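Local coordinates for protein metallo-carboxypeptidase (Pseudomonas aeruginosa, PDB 4A39) that probably acts as a zinc-dependent carboxypeptidase of the M14 family, related to the cytosolic carboxypeptidases and perhaps able to bind tubulin, at residues L331-V336 with C342-I347. Sequence-based numbering, arbitrary orientation.
Sequences LACNFV and CLAFTI. With GEM ((2-guanidinoethylmercapto)succinic acid), chain D.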
loop_
_atom_site.group_PDB
_atom_site.type_symbol
_atom_site.label_atom_id
_atom_site.label_comp_id
_atom_site.label_asym_id
_atom_site.label_seq_id
_atom_site.Cartn_x
_atom_site.Cartn_y
_atom_site.Cartn_z
ATOM N N LEU A 331 -14.730 4.912 6.051
ATOM C CA LEU A 331 -13.548 4.097 5.755
ATOM C C LEU A 331 -13.980 2.726 5.255
ATOM O O LEU A 331 -14.940 2.150 5.761
ATOM C CB LEU A 331 -12.685 3.911 7.005
ATOM C CG LEU A 331 -11.837 5.096 7.473
ATOM C CD1 LEU A 331 -12.717 6.295 7.798
ATOM C CD2 LEU A 331 -11.041 4.665 8.702
ATOM N N ALA A 332 -13.255 2.201 4.273
ATOM C CA ALA A 332 -13.567 0.902 3.685
ATOM C C ALA A 332 -13.639 -0.244 4.688
ATOM O O ALA A 332 -14.577 -1.041 4.661
ATOM C CB ALA A 332 -12.551 0.568 2.595
ATOM N N CYS A 333 -12.647 -0.343 5.566
ATOM C CA CYS A 333 -12.635 -1.425 6.546
ATOM C C CYS A 333 -13.934 -1.478 7.335
ATOM O O CYS A 333 -14.596 -2.512 7.404
ATOM C CB CYS A 333 -11.460 -1.257 7.512
ATOM S SG CYS A 333 -11.360 -2.551 8.758
ATOM N N ASN A 334 -14.303 -0.351 7.924
ATOM C CA ASN A 334 -15.517 -0.279 8.718
ATOM C C ASN A 334 -16.799 -0.441 7.908
ATOM O O ASN A 334 -17.704 -1.175 8.312
ATOM C CB ASN A 334 -15.521 1.036 9.484
ATOM C CG ASN A 334 -14.406 1.095 10.507
ATOM O OD1 ASN A 334 -14.516 0.524 11.592
ATOM N ND2 ASN A 334 -13.311 1.760 10.156
ATOM N N PHE A 335 -16.875 0.230 6.763
ATOM C CA PHE A 335 -18.065 0.140 5.926
ATOM C C PHE A 335 -18.337 -1.272 5.432
ATOM O O PHE A 335 -19.457 -1.767 5.546
ATOM C CB PHE A 335 -17.958 1.080 4.720
ATOM C CG PHE A 335 -19.136 1.000 3.790
ATOM C CD1 PHE A 335 -19.153 0.079 2.745
ATOM C CD2 PHE A 335 -20.247 1.815 3.983
ATOM C CE1 PHE A 335 -20.264 -0.030 1.905
ATOM C CE2 PHE A 335 -21.363 1.714 3.149
ATOM C CZ PHE A 335 -21.368 0.788 2.110
ATOM N N VAL A 336 -17.320 -1.915 4.867
ATOM C CA VAL A 336 -17.484 -3.267 4.343
ATOM C C VAL A 336 -17.752 -4.243 5.479
ATOM O O VAL A 336 -18.658 -5.079 5.399
ATOM C CB VAL A 336 -16.226 -3.715 3.558
ATOM C CG1 VAL A 336 -16.412 -5.128 3.018
ATOM C CG2 VAL A 336 -15.971 -2.751 2.408
ATOM N N CYS A 342 -18.588 -9.092 8.119
ATOM C CA CYS A 342 -17.440 -9.965 7.909
ATOM C C CYS A 342 -16.201 -9.460 8.617
ATOM O O CYS A 342 -16.121 -8.295 9.005
ATOM C CB CYS A 342 -17.122 -10.063 6.412
ATOM S SG CYS A 342 -16.589 -8.485 5.669
ATOM N N LEU A 343 -15.232 -10.353 8.780
ATOM C CA LEU A 343 -13.963 -9.989 9.390
ATOM C C LEU A 343 -13.362 -8.972 8.425
ATOM O O LEU A 343 -13.323 -9.207 7.212
ATOM C CB LEU A 343 -13.058 -11.218 9.499
ATOM C CG LEU A 343 -11.626 -10.979 9.988
ATOM C CD1 LEU A 343 -11.653 -10.351 11.375
ATOM C CD2 LEU A 343 -10.870 -12.298 10.019
ATOM N N ALA A 344 -12.910 -7.841 8.956
ATOM C CA ALA A 344 -12.341 -6.788 8.122
ATOM C C ALA A 344 -11.225 -6.050 8.837
ATOM O O ALA A 344 -11.355 -5.695 10.007
ATOM C CB ALA A 344 -13.430 -5.797 7.721
ATOM N N PHE A 345 -10.141 -5.798 8.112
ATOM C CA PHE A 345 -8.985 -5.098 8.658
ATOM C C PHE A 345 -8.365 -4.136 7.661
ATOM O O PHE A 345 -8.464 -4.319 6.443
ATOM C CB PHE A 345 -7.853 -6.069 9.007
ATOM C CG PHE A 345 -8.011 -6.800 10.307
ATOM C CD1 PHE A 345 -7.955 -6.121 11.518
ATOM C CD2 PHE A 345 -8.123 -8.188 10.319
ATOM C CE1 PHE A 345 -7.998 -6.815 12.725
ATOM C CE2 PHE A 345 -8.169 -8.888 11.520
ATOM C CZ PHE A 345 -8.105 -8.202 12.723
ATOM N N THR A 346 -7.712 -3.115 8.200
ATOM C CA THR A 346 -6.948 -2.190 7.390
ATOM C C THR A 346 -5.557 -2.705 7.753
ATOM O O THR A 346 -5.205 -2.709 8.933
ATOM C CB THR A 346 -7.071 -0.734 7.875
ATOM O OG1 THR A 346 -8.413 -0.269 7.669
ATOM C CG2 THR A 346 -6.109 0.153 7.109
ATOM N N ILE A 347 -4.800 -3.188 6.773
ATOM C CA ILE A 347 -3.454 -3.690 7.042
ATOM C C ILE A 347 -2.500 -2.523 6.822
ATOM O O ILE A 347 -2.568 -1.843 5.795
ATOM C CB ILE A 347 -3.071 -4.864 6.094
ATOM C CG1 ILE A 347 -4.019 -6.052 6.319
ATOM C CG2 ILE A 347 -1.633 -5.287 6.347
ATOM C CD1 ILE A 347 -3.970 -6.629 7.724
HETATM C C8 GEM D . -6.197 5.021 7.386
HETATM S S7 GEM D . -6.664 3.376 6.736
HETATM C C6 GEM D . -7.520 2.671 8.192
HETATM C C5 GEM D . -7.017 3.191 9.541
HETATM N N3 GEM D . -7.429 4.588 9.740
HETATM C C1 GEM D . -8.281 4.887 10.718
HETATM N N4 GEM D . -8.758 3.916 11.493
HETATM N N2 GEM D . -8.667 6.143 10.920
HETATM C C9 GEM D . -6.787 6.150 6.538
HETATM O O14 GEM D . -7.571 5.834 5.614
HETATM O O15 GEM D . -6.441 7.311 6.834
HETATM C C10 GEM D . -4.676 5.158 7.485
HETATM C C11 GEM D . -4.002 5.039 6.115
HETATM O O12 GEM D . -3.065 4.217 6.004
HETATM O O13 GEM D . -4.427 5.789 5.212
HETATM O O HOH W 1 -10.083 1.121 5.587
#
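C333 in the first turn of the helix packs onto the strand at A344, F345 and T346. Its SG lies anti to the backbone N (chi1 -180°), which carries the sulfur down to the strand backbone. There SG sits 3.5 Å from F345 CA and 4.0 Å from A344 CB. C333 CB makes the shortest approach between the segments, 3.2 Å from T346 OG1. The A344 methyl also meets the helix backbone, with CB 3.5 Å from C333 O. F345 CB points away from the helix, and its ring meets F303 of helix 294-308. At the other end of the contact the packing is looser. C342 SG lies 4.0 Å from V336 O, with V336 CG1 slightly farther off.

Helix 332-336 runs almost exactly antiparallel to strand 343-347, at 174°, with the axes 7.3 Å apart. The helix leads through a short turn into this strand of the mixed sheet in the carboxypeptidase domain. Strand 343-350 lies there between strands 268-275 and 282-284. A332 and V336 also rest on F269 of the former.

No direct hydrogen bond joins the two segments. One water bridges them instead: it accepts from C333 N at 3.0 Å and is also hydrogen-bonded to T346 OG1. This gives a partner to a backbone N-H of the first helical turn.

The ligand end of the contact belongs to the inhibitor pocket. T346 lies against (2-guanidinoethylmercapto)succinic acid, with OG1 and CG2 at C6 and CG2 also near the sulfur S7. The approach to C6 is unusually short, so its exact fit is doubtful. L331, the N-cap residue, sets its CD2 methyl over the guanidinium face, 3.4 Å from the carbon C1. The T346 side chain also touches H273, a zinc ligand.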